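Side-chain contacts in ABC transporter ATP-binding protein (Sulfolobus tokodaii, PDB 2PJZ), which probably binds and hydrolyses ATP as the nucleotide-binding subunit of an ABC transporter, putatively one for cobalt: residues A[37-40]-A[41-45]; A[183-186]-A[187-190]; A[197-201]-A[202-206]; A[208-211]-A[212-216]. One frame throughout, in Å; residues are numbered along the deposited sequence.

Contact 1. Residues A[37-40]-A[41-45]. With SO4 (sulfate ion), chain C.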
loop_
_atom_site.group_PDB
_atom_site.type_symbol
_atom_site.label_atom_id
_atom_site.label_comp_id
_atom_site.label_asym_id
_atom_site.label_seq_id
_atom_site.Cartn_x
_atom_site.Cartn_y
_atom_site.Cartn_z
ATOM N N GLY A 37 0.569 -8.643 2.020
ATOM C CA GLY A 37 -0.347 -9.750 1.764
ATOM C C GLY A 37 0.054 -10.353 0.445
ATOM O O GLY A 37 0.553 -9.634 -0.412
ATOM N N PRO A 38 -0.187 -11.665 0.278
ATOM C CA PRO A 38 0.040 -12.309 -1.013
ATOM C C PRO A 38 -0.780 -11.701 -2.122
ATOM O O PRO A 38 -1.819 -11.057 -1.870
ATOM C CB PRO A 38 -0.375 -13.775 -0.767
ATOM C CG PRO A 38 -1.105 -13.801 0.488
ATOM C CD PRO A 38 -0.663 -12.613 1.305
ATOM N N ASN A 39 -0.325 -11.913 -3.352
ATOM C CA ASN A 39 -1.103 -11.546 -4.501
ATOM C C ASN A 39 -2.458 -12.229 -4.329
ATOM O O ASN A 39 -2.543 -13.355 -3.818
ATOM C CB ASN A 39 -0.393 -11.921 -5.822
ATOM C CG ASN A 39 0.558 -10.820 -6.309
ATOM O OD1 ASN A 39 0.382 -9.637 -5.982
ATOM N ND2 ASN A 39 1.566 -11.205 -7.097
ATOM N N GLY A 40 -3.520 -11.501 -4.637
ATOM C CA GLY A 40 -4.867 -12.065 -4.531
ATOM C C GLY A 40 -5.574 -11.921 -3.198
ATOM O O GLY A 40 -6.737 -12.312 -3.065
ATOM N N SER A 41 -4.911 -11.343 -2.198
ATOM C CA SER A 41 -5.487 -11.299 -0.867
ATOM C C SER A 41 -6.562 -10.177 -0.717
ATOM O O SER A 41 -7.310 -10.173 0.244
ATOM C CB SER A 41 -4.401 -11.120 0.202
ATOM O OG SER A 41 -3.651 -9.946 -0.062
ATOM N N GLY A 42 -6.610 -9.244 -1.656
ATOM C CA GLY A 42 -7.562 -8.148 -1.587
ATOM C C GLY A 42 -6.943 -6.800 -1.201
ATOM O O GLY A 42 -7.693 -5.837 -0.995
ATOM N N LYS A 43 -5.596 -6.717 -1.132
ATOM C CA LYS A 43 -4.915 -5.478 -0.684
ATOM C C LYS A 43 -5.283 -4.286 -1.557
ATOM O O LYS A 43 -5.642 -3.230 -1.035
ATOM C CB LYS A 43 -3.369 -5.623 -0.679
ATOM C CG LYS A 43 -2.827 -6.775 0.069
ATOM C CD LYS A 43 -1.272 -6.810 0.007
ATOM C CE LYS A 43 -0.710 -6.648 -1.403
ATOM N NZ LYS A 43 -0.965 -7.853 -2.245
ATOM N N THR A 44 -5.205 -4.457 -2.879
ATOM C CA THR A 44 -5.424 -3.384 -3.808
ATOM C C THR A 44 -6.906 -2.975 -3.779
ATOM O O THR A 44 -7.223 -1.787 -3.835
ATOM C CB THR A 44 -4.992 -3.751 -5.253
ATOM O OG1 THR A 44 -3.590 -3.984 -5.273
ATOM C CG2 THR A 44 -5.336 -2.616 -6.249
ATOM N N THR A 45 -7.785 -3.972 -3.672
ATOM C CA THR A 45 -9.218 -3.727 -3.542
ATOM C C THR A 45 -9.515 -2.874 -2.302
ATOM O O THR A 45 -10.347 -1.980 -2.349
ATOM C CB THR A 45 -10.028 -5.045 -3.517
ATOM O OG1 THR A 45 -9.849 -5.698 -4.780
ATOM C CG2 THR A 45 -11.491 -4.757 -3.354
HETATM S S SO4 C . -3.967 -8.117 -4.040
HETATM O O1 SO4 C . -5.371 -8.526 -4.313
HETATM O O2 SO4 C . -3.845 -6.680 -4.336
HETATM O O3 SO4 C . -3.583 -8.324 -2.654
HETATM O O4 SO4 C . -3.055 -8.786 -4.939
#
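K43 NZ reaches back across the loop to G37 O, 3.0 Å away. The ammonium stands above the plane of that carbonyl. A weak second bond runs from K43 NZ to P38 O. The third partner of the ammonium is a sulfate oxygen, O3, at 2.7 Å from NZ. The lysine chain bends twice near its end (chi3 -49°, chi4 -71°). This curls it over the sulfate and lays CD and CE along G37. Backbone amides grip all four oxygens of the anion. G40 N gives a nearly straight bond to sulfate O4 (2.8 Å, 161°), G42 N bonds to O1, K43 N to O3 as well and T44 N to O2. T44 OG1 lies 2.9 Å from sulfate O2, with D153 OD1 as its other partner. Residues 37-42 follow strand 32-36 and run into helix 43-50, in the manner of a Walker A P-loop. The sulfate, probably from the crystallisation liquor, lies where such loops usually hold a nucleotide phosphate. The amides and the lysine would both favour an anion there. With an alanine in place of K43, sulfate O3 would probably lose its only charged partner among residues 37-45, and G37 O the ammonium that ties it to the helix start. The loop itself is shaped by a type II turn from P38 to S41, closed by S41 N on P38 O at 3.1 Å. S41 OG lies 2.8 Å from P38 O and 3.1 Å from sulfate O3, either of which could take its proton. Further out, L199 packs on S41 and K43, and H183 touches N39.

Contact 2. Residues A[183-186]-A[187-190]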
loop_
_atom_site.group_PDB
_atom_site.type_symbol
_atom_site.label_atom_id
_atom_site.label_comp_id
_atom_site.label_asym_id
_atom_site.label_seq_id
_atom_site.Cartn_x
_atom_site.Cartn_y
_atom_site.Cartn_z
ATOM N N HIS A 183 3.237 -6.907 -1.831
ATOM C CA HIS A 183 3.479 -8.331 -1.632
ATOM C C HIS A 183 5.003 -8.606 -1.564
ATOM O O HIS A 183 5.429 -9.732 -1.285
ATOM C CB HIS A 183 2.827 -9.152 -2.765
ATOM C CG HIS A 183 3.507 -9.009 -4.091
ATOM N ND1 HIS A 183 4.495 -9.873 -4.515
ATOM C CD2 HIS A 183 3.340 -8.111 -5.094
ATOM C CE1 HIS A 183 4.915 -9.511 -5.713
ATOM N NE2 HIS A 183 4.237 -8.445 -6.089
ATOM N N GLU A 184 5.791 -7.571 -1.842
ATOM C CA GLU A 184 7.251 -7.665 -1.977
ATOM C C GLU A 184 8.020 -7.488 -0.668
ATOM O O GLU A 184 7.978 -6.444 -0.046
ATOM C CB GLU A 184 7.744 -6.635 -2.993
ATOM C CG GLU A 184 6.933 -6.682 -4.254
ATOM C CD GLU A 184 7.579 -5.937 -5.366
ATOM O OE1 GLU A 184 7.676 -4.700 -5.260
ATOM O OE2 GLU A 184 7.967 -6.593 -6.359
ATOM N N LEU A 185 8.733 -8.519 -0.267
ATOM C CA LEU A 185 9.379 -8.524 1.034
ATOM C C LEU A 185 10.772 -7.904 0.979
ATOM O O LEU A 185 11.304 -7.480 2.005
ATOM C CB LEU A 185 9.451 -9.961 1.564
ATOM C CG LEU A 185 8.142 -10.713 1.788
ATOM C CD1 LEU A 185 8.443 -12.167 2.033
ATOM C CD2 LEU A 185 7.310 -10.138 2.946
ATOM N N ASP A 186 11.351 -7.837 -0.223
ATOM C CA ASP A 186 12.713 -7.324 -0.408
ATOM C C ASP A 186 12.832 -5.810 -0.174
ATOM O O ASP A 186 13.935 -5.255 -0.145
ATOM C CB ASP A 186 13.273 -7.751 -1.787
ATOM C CG ASP A 186 12.524 -7.119 -2.982
ATOM O OD1 ASP A 186 11.550 -6.354 -2.786
ATOM O OD2 ASP A 186 12.927 -7.386 -4.148
ATOM N N MET A 187 11.690 -5.144 0.002
ATOM C CA MET A 187 11.700 -3.716 0.213
ATOM C C MET A 187 11.591 -3.290 1.677
ATOM O O MET A 187 11.821 -2.120 2.005
ATOM C CB MET A 187 10.595 -3.052 -0.609
ATOM C CG MET A 187 11.101 -1.747 -1.162
ATOM S SD MET A 187 12.152 -2.201 -2.530
ATOM C CE MET A 187 13.648 -1.246 -2.206
ATOM N N LEU A 188 11.275 -4.238 2.553
ATOM C CA LEU A 188 11.010 -3.923 3.958
ATOM C C LEU A 188 12.205 -3.351 4.719
ATOM O O LEU A 188 12.012 -2.639 5.706
ATOM C CB LEU A 188 10.448 -5.137 4.688
ATOM C CG LEU A 188 9.055 -5.614 4.260
ATOM C CD1 LEU A 188 8.706 -6.906 4.990
ATOM C CD2 LEU A 188 7.978 -4.534 4.504
ATOM N N ASN A 189 13.429 -3.660 4.255
ATOM C CA ASN A 189 14.654 -3.228 4.924
ATOM C C ASN A 189 14.817 -1.720 4.879
ATOM O O ASN A 189 15.632 -1.154 5.602
ATOM C CB ASN A 189 15.869 -3.877 4.267
ATOM C CG ASN A 189 16.069 -3.391 2.857
ATOM O OD1 ASN A 189 15.577 -4.000 1.900
ATOM N ND2 ASN A 189 16.735 -2.251 2.715
ATOM N N LEU A 190 14.074 -1.071 3.994
ATOM C CA LEU A 190 14.084 0.393 3.932
ATOM C C LEU A 190 12.978 1.000 4.800
ATOM O O LEU A 190 12.873 2.218 4.905
ATOM C CB LEU A 190 13.919 0.868 2.484
ATOM C CG LEU A 190 15.144 0.775 1.562
ATOM C CD1 LEU A 190 14.751 1.276 0.188
ATOM C CD2 LEU A 190 16.318 1.587 2.120
HETATM O O HOH W 1 14.048 -6.001 2.783
#
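L185 and L188 each turn CG away from the carbonyl carbon and beside the backbone N (chi1 -61° and -67°). The two leucines lie side by side, pointing the same way. Their branches meet at L185 CD2 and L188 CD1, 4.1 Å apart. The same turn of chain brings L188 N to L185 O at 3.3 Å. This bond is straight at hydrogen (167°), but the donor stands well above the carbonyl plane. L188 CB and CG each lie 3.7 Å from L185 O, so the leucine packs against the carbonyl that its amide binds. A water extends the grip on the carbonyl: it donates to L185 O and accepts from N189 N at 2.8 Å. L185 O thus serves both an amide and a water. L190 N to M187 O continues the same 3-10 spacing through 188-190. E184 lays its CG 3.7 Å above the ring plane of H183, over the ring centre. The carboxylates of E184 and D186 share R164 of helix 161-173: E184 OE1 forms a salt bridge with NH2 and D186 OD2 another with NH1. H183 NE2 is hydrogen-bonded to E157, and M187 packs on F156 and R164. L188 faces V210 and L214 of helix 210-214. A histidine just after strand 177-182 and beside the P-loop is consistent with the H-loop, or switch region, of ABC ATPases.

Contact 3. Residues A[197-201]-A[202-206]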
loop_
_atom_site.group_PDB
_atom_site.type_symbol
_atom_site.label_atom_id
_atom_site.label_comp_id
_atom_site.label_asym_id
_atom_site.label_seq_id
_atom_site.Cartn_x
_atom_site.Cartn_y
_atom_site.Cartn_z
ATOM N N TYR A 197 0.994 -4.581 8.954
ATOM C CA TYR A 197 -0.094 -5.509 9.170
ATOM C C TYR A 197 -0.021 -6.566 8.064
ATOM O O TYR A 197 0.460 -6.287 6.987
ATOM C CB TYR A 197 -1.430 -4.787 9.022
ATOM C CG TYR A 197 -1.684 -3.783 10.114
ATOM C CD1 TYR A 197 -2.503 -4.116 11.187
ATOM C CD2 TYR A 197 -1.101 -2.516 10.072
ATOM C CE1 TYR A 197 -2.758 -3.205 12.225
ATOM C CE2 TYR A 197 -1.337 -1.582 11.103
ATOM C CZ TYR A 197 -2.180 -1.955 12.170
ATOM O OH TYR A 197 -2.430 -1.094 13.213
ATOM N N PHE A 198 -0.460 -7.776 8.375
ATOM C CA PHE A 198 -0.626 -8.837 7.381
ATOM C C PHE A 198 -2.105 -8.968 7.003
ATOM O O PHE A 198 -2.955 -9.024 7.873
ATOM C CB PHE A 198 -0.195 -10.175 7.993
ATOM C CG PHE A 198 1.286 -10.282 8.173
ATOM C CD1 PHE A 198 2.085 -10.824 7.149
ATOM C CD2 PHE A 198 1.883 -9.829 9.350
ATOM C CE1 PHE A 198 3.475 -10.934 7.306
ATOM C CE2 PHE A 198 3.271 -9.950 9.521
ATOM C CZ PHE A 198 4.066 -10.493 8.499
ATOM N N LEU A 199 -2.394 -9.031 5.710
ATOM C CA LEU A 199 -3.748 -9.415 5.272
ATOM C C LEU A 199 -3.669 -10.921 5.008
ATOM O O LEU A 199 -3.233 -11.324 3.927
ATOM C CB LEU A 199 -4.146 -8.635 4.010
ATOM C CG LEU A 199 -5.597 -8.731 3.502
ATOM C CD1 LEU A 199 -6.639 -8.352 4.571
ATOM C CD2 LEU A 199 -5.731 -7.861 2.307
ATOM N N VAL A 200 -4.082 -11.710 6.003
ATOM C CA VAL A 200 -4.158 -13.203 5.945
ATOM C C VAL A 200 -5.210 -13.714 6.912
ATOM O O VAL A 200 -5.590 -13.025 7.834
ATOM C CB VAL A 200 -2.808 -13.909 6.327
ATOM C CG1 VAL A 200 -1.805 -13.790 5.202
ATOM C CG2 VAL A 200 -2.248 -13.351 7.630
ATOM N N GLY A 201 -5.680 -14.944 6.731
ATOM C CA GLY A 201 -6.695 -15.495 7.633
ATOM C C GLY A 201 -7.970 -14.708 7.501
ATOM O O GLY A 201 -8.702 -14.486 8.483
ATOM N N ASN A 202 -8.200 -14.209 6.286
ATOM C CA ASN A 202 -9.373 -13.407 5.999
ATOM C C ASN A 202 -9.472 -12.244 7.014
ATOM O O ASN A 202 -10.551 -11.807 7.404
ATOM C CB ASN A 202 -10.627 -14.354 5.911
ATOM C CG ASN A 202 -10.455 -15.550 4.859
ATOM O OD1 ASN A 202 -10.723 -16.713 5.159
ATOM N ND2 ASN A 202 -10.020 -15.239 3.665
ATOM N N ARG A 203 -8.315 -11.734 7.469
ATOM C CA ARG A 203 -8.254 -10.680 8.505
ATOM C C ARG A 203 -7.068 -9.723 8.296
ATOM O O ARG A 203 -6.083 -10.088 7.671
ATOM C CB ARG A 203 -8.050 -11.317 9.892
ATOM C CG ARG A 203 -9.210 -12.149 10.462
ATOM C CD ARG A 203 -8.673 -13.297 11.356
ATOM N NE ARG A 203 -9.659 -14.372 11.491
ATOM C CZ ARG A 203 -10.555 -14.462 12.476
ATOM N NH1 ARG A 203 -10.593 -13.549 13.443
ATOM N NH2 ARG A 203 -11.423 -15.472 12.492
ATOM N N LEU A 204 -7.153 -8.513 8.830
ATOM C CA LEU A 204 -5.992 -7.630 8.890
ATOM C C LEU A 204 -5.338 -7.807 10.257
ATOM O O LEU A 204 -5.933 -7.421 11.273
ATOM C CB LEU A 204 -6.424 -6.193 8.727
ATOM C CG LEU A 204 -5.557 -5.107 8.122
ATOM C CD1 LEU A 204 -4.775 -5.515 6.854
ATOM C CD2 LEU A 204 -6.499 -3.925 7.775
ATOM N N GLN A 205 -4.120 -8.352 10.295
ATOM C CA GLN A 205 -3.513 -8.724 11.589
ATOM C C GLN A 205 -2.210 -7.987 11.896
ATOM O O GLN A 205 -1.342 -7.866 11.042
ATOM C CB GLN A 205 -3.359 -10.247 11.679
ATOM C CG GLN A 205 -4.561 -11.023 11.112
ATOM C CD GLN A 205 -4.530 -12.502 11.455
ATOM O OE1 GLN A 205 -4.095 -12.880 12.547
ATOM N NE2 GLN A 205 -4.968 -13.348 10.529
ATOM N N GLY A 206 -2.097 -7.467 13.116
ATOM C CA GLY A 206 -0.970 -6.615 13.472
ATOM C C GLY A 206 -1.446 -5.611 14.504
ATOM O O GLY A 206 -2.515 -5.798 15.065
#
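Segments 197-200 and 203-206 run antiparallel, at 151° to each other, with F198-Q205 and V200-R203 as hydrogen-bonded pairs and L199-L204 as the non-hydrogen-bonded pair between them. This is a beta hairpin, turning through G201 and N202, at the edge of the mixed sheet that carries the P-loop. F198 N to Q205 O and Q205 N to F198 O are both 2.8 Å. The first lies in the carbonyl plane. On one face, L199 CD1 and L204 CD1 meet at 4.1 Å. L204 CD1 also touches Y197 CB, and this face packs on strands 17-28 and 32-36. The Y197 ring reaches across to G206, its CE1 3.6 Å from G206 C. F198, V200, R203 and Q205 share the other face, where F198 meets L228 and L230. Q205 leaves its backbone with CG on the side of the N (chi1 -40°), and the chain then extends beside the strand, crossing V200 at about a right angle. Its NE2 bonds to V200 O at 2.8 Å and also to D231 O, which links the hairpin to strand 228-232. The tie to D231 O would probably be lost with a leucine in place of Q205, and V200 O would keep one donor instead of two. At the turn, R203 CG and CD each lie 3.1 Å from G201 O. V200 O is gripped from opposite faces of its plane, by R203 N on one and by Q205 NE2 on the other, NE2 keeping the oxygen near its own amide plane.

Contact 4. Residues A[208-211]-A[212-216]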
loop_
_atom_site.group_PDB
_atom_site.type_symbol
_atom_site.label_atom_id
_atom_site.label_comp_id
_atom_site.label_asym_id
_atom_site.label_seq_id
_atom_site.Cartn_x
_atom_site.Cartn_y
_atom_site.Cartn_z
ATOM N N ILE A 208 2.846 -4.872 13.712
ATOM C CA ILE A 208 4.177 -5.312 14.168
ATOM C C ILE A 208 5.217 -4.352 13.624
ATOM O O ILE A 208 5.092 -3.848 12.500
ATOM C CB ILE A 208 4.473 -6.798 13.791
ATOM C CG1 ILE A 208 5.855 -7.237 14.328
ATOM C CG2 ILE A 208 4.410 -7.032 12.275
ATOM C CD1 ILE A 208 6.123 -8.731 14.113
ATOM N N SER A 209 6.235 -4.045 14.420
ATOM C CA SER A 209 7.325 -3.218 13.922
ATOM C C SER A 209 8.021 -3.937 12.759
ATOM O O SER A 209 8.358 -5.134 12.889
ATOM C CB SER A 209 8.337 -2.982 15.049
ATOM O OG SER A 209 9.520 -2.423 14.516
ATOM N N VAL A 210 8.255 -3.227 11.658
ATOM C CA VAL A 210 9.010 -3.819 10.549
ATOM C C VAL A 210 10.460 -4.120 11.006
ATOM O O VAL A 210 11.034 -5.155 10.653
ATOM C CB VAL A 210 9.012 -2.931 9.324
ATOM C CG1 VAL A 210 9.960 -3.454 8.304
ATOM C CG2 VAL A 210 7.585 -2.905 8.688
ATOM N N SER A 211 11.021 -3.240 11.829
ATOM C CA SER A 211 12.375 -3.475 12.373
ATOM C C SER A 211 12.426 -4.834 13.047
ATOM O O SER A 211 13.356 -5.615 12.809
ATOM C CB SER A 211 12.794 -2.351 13.350
ATOM O OG SER A 211 14.070 -2.643 13.928
ATOM N N GLU A 212 11.430 -5.137 13.871
ATOM C CA GLU A 212 11.380 -6.383 14.611
ATOM C C GLU A 212 11.042 -7.576 13.699
ATOM O O GLU A 212 11.625 -8.665 13.823
ATOM C CB GLU A 212 10.420 -6.268 15.781
ATOM C CG GLU A 212 10.724 -4.970 16.586
ATOM C CD GLU A 212 10.727 -5.129 18.081
ATOM O OE1 GLU A 212 10.129 -4.268 18.765
ATOM O OE2 GLU A 212 11.351 -6.080 18.587
ATOM N N LEU A 213 10.106 -7.355 12.776
ATOM C CA LEU A 213 9.790 -8.372 11.764
ATOM C C LEU A 213 11.031 -8.839 11.004
ATOM O O LEU A 213 11.236 -10.039 10.868
ATOM C CB LEU A 213 8.763 -7.819 10.776
ATOM C CG LEU A 213 8.112 -8.753 9.757
ATOM C CD1 LEU A 213 7.352 -9.884 10.403
ATOM C CD2 LEU A 213 7.197 -7.890 8.872
ATOM N N LEU A 214 11.846 -7.897 10.534
ATOM C CA LEU A 214 12.990 -8.186 9.661
ATOM C C LEU A 214 14.047 -9.071 10.311
ATOM O O LEU A 214 14.856 -9.700 9.601
ATOM C CB LEU A 214 13.647 -6.899 9.181
ATOM C CG LEU A 214 13.001 -6.098 8.055
ATOM C CD1 LEU A 214 13.586 -4.733 8.017
ATOM C CD2 LEU A 214 13.188 -6.785 6.710
ATOM N N GLU A 215 14.035 -9.116 11.644
ATOM C CA GLU A 215 14.982 -9.919 12.420
ATOM C C GLU A 215 14.266 -11.021 13.175
ATOM O O GLU A 215 14.835 -11.643 14.075
ATOM C CB GLU A 215 15.824 -9.024 13.369
ATOM C CG GLU A 215 16.753 -8.041 12.626
ATOM C CD GLU A 215 17.722 -8.726 11.643
ATOM O OE1 GLU A 215 18.077 -9.925 11.843
ATOM O OE2 GLU A 215 18.141 -8.062 10.664
ATOM N N SER A 216 13.020 -11.291 12.798
ATOM C CA SER A 216 12.217 -12.301 13.469
ATOM C C SER A 216 12.285 -13.662 12.782
ATOM O O SER A 216 12.797 -13.782 11.660
ATOM C CB SER A 216 10.748 -11.879 13.462
ATOM O OG SER A 216 10.333 -11.748 12.108
#
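I208 CD1 meets L213 CD1 at 4.1 Å, an apolar contact in which the two side chains cross at about a right angle. I208 is extended, its CG1 trans to N (chi1 -178°), and that carries CD1 forward to the leucine. The other apolar pair is V210 and L214, one turn apart on the helix. V210 CG1 meets L214 CD1 at 3.9 Å and touches L214 CG as well.

Hydrogen bonds set the helix. S209 is its N-cap: OG accepts from E212 N in a weak capping bond of 3.4 Å. The E212 chain packs against the cap, its CG 3.5 Å from S209 CB. S209 O receives L213 N at 2.8 Å, and V210 O receives L214 N at 2.9 Å in a bond nearly in line with the carbonyl. Serine thus uses both its hydroxyl and its carbonyl to hold the first turn.

As for charge, E212 OE2 forms a salt bridge with K241.

Strand 203-209 passes straight into helix 210-214, which leads to strand 216-220 of the C-terminal antiparallel sheet. I208 and L213 pack on I239 of strand 235-241. L213 also meets F198 of strand 195-200, and V210 meets A196 of the same strand, while L214 touches K192 in the loop before it.

How the contacts relate
Along the chain the four contacts follow in series, and none nests in or crosses another. Contact 1 closes the loop between strand 32-36 and helix 43-50. Contact 2 closes a turn after strand 177-182, and its H183 packs on G37 and N39 of contact 1. Contact 3 closes the hairpin at the sheet edge; L199 CD2 lies against S41, G42 and K43. Contact 4 follows on strand 203-209, which it shares with contact 3, and F198 packs on I208 and L213. L188 of contact 2 meets V210, L213 and L214. Contacts 1 and 2 lie on the P-loop side of the mixed sheet, while contacts 3 and 4 tie that sheet to the C-terminal antiparallel one.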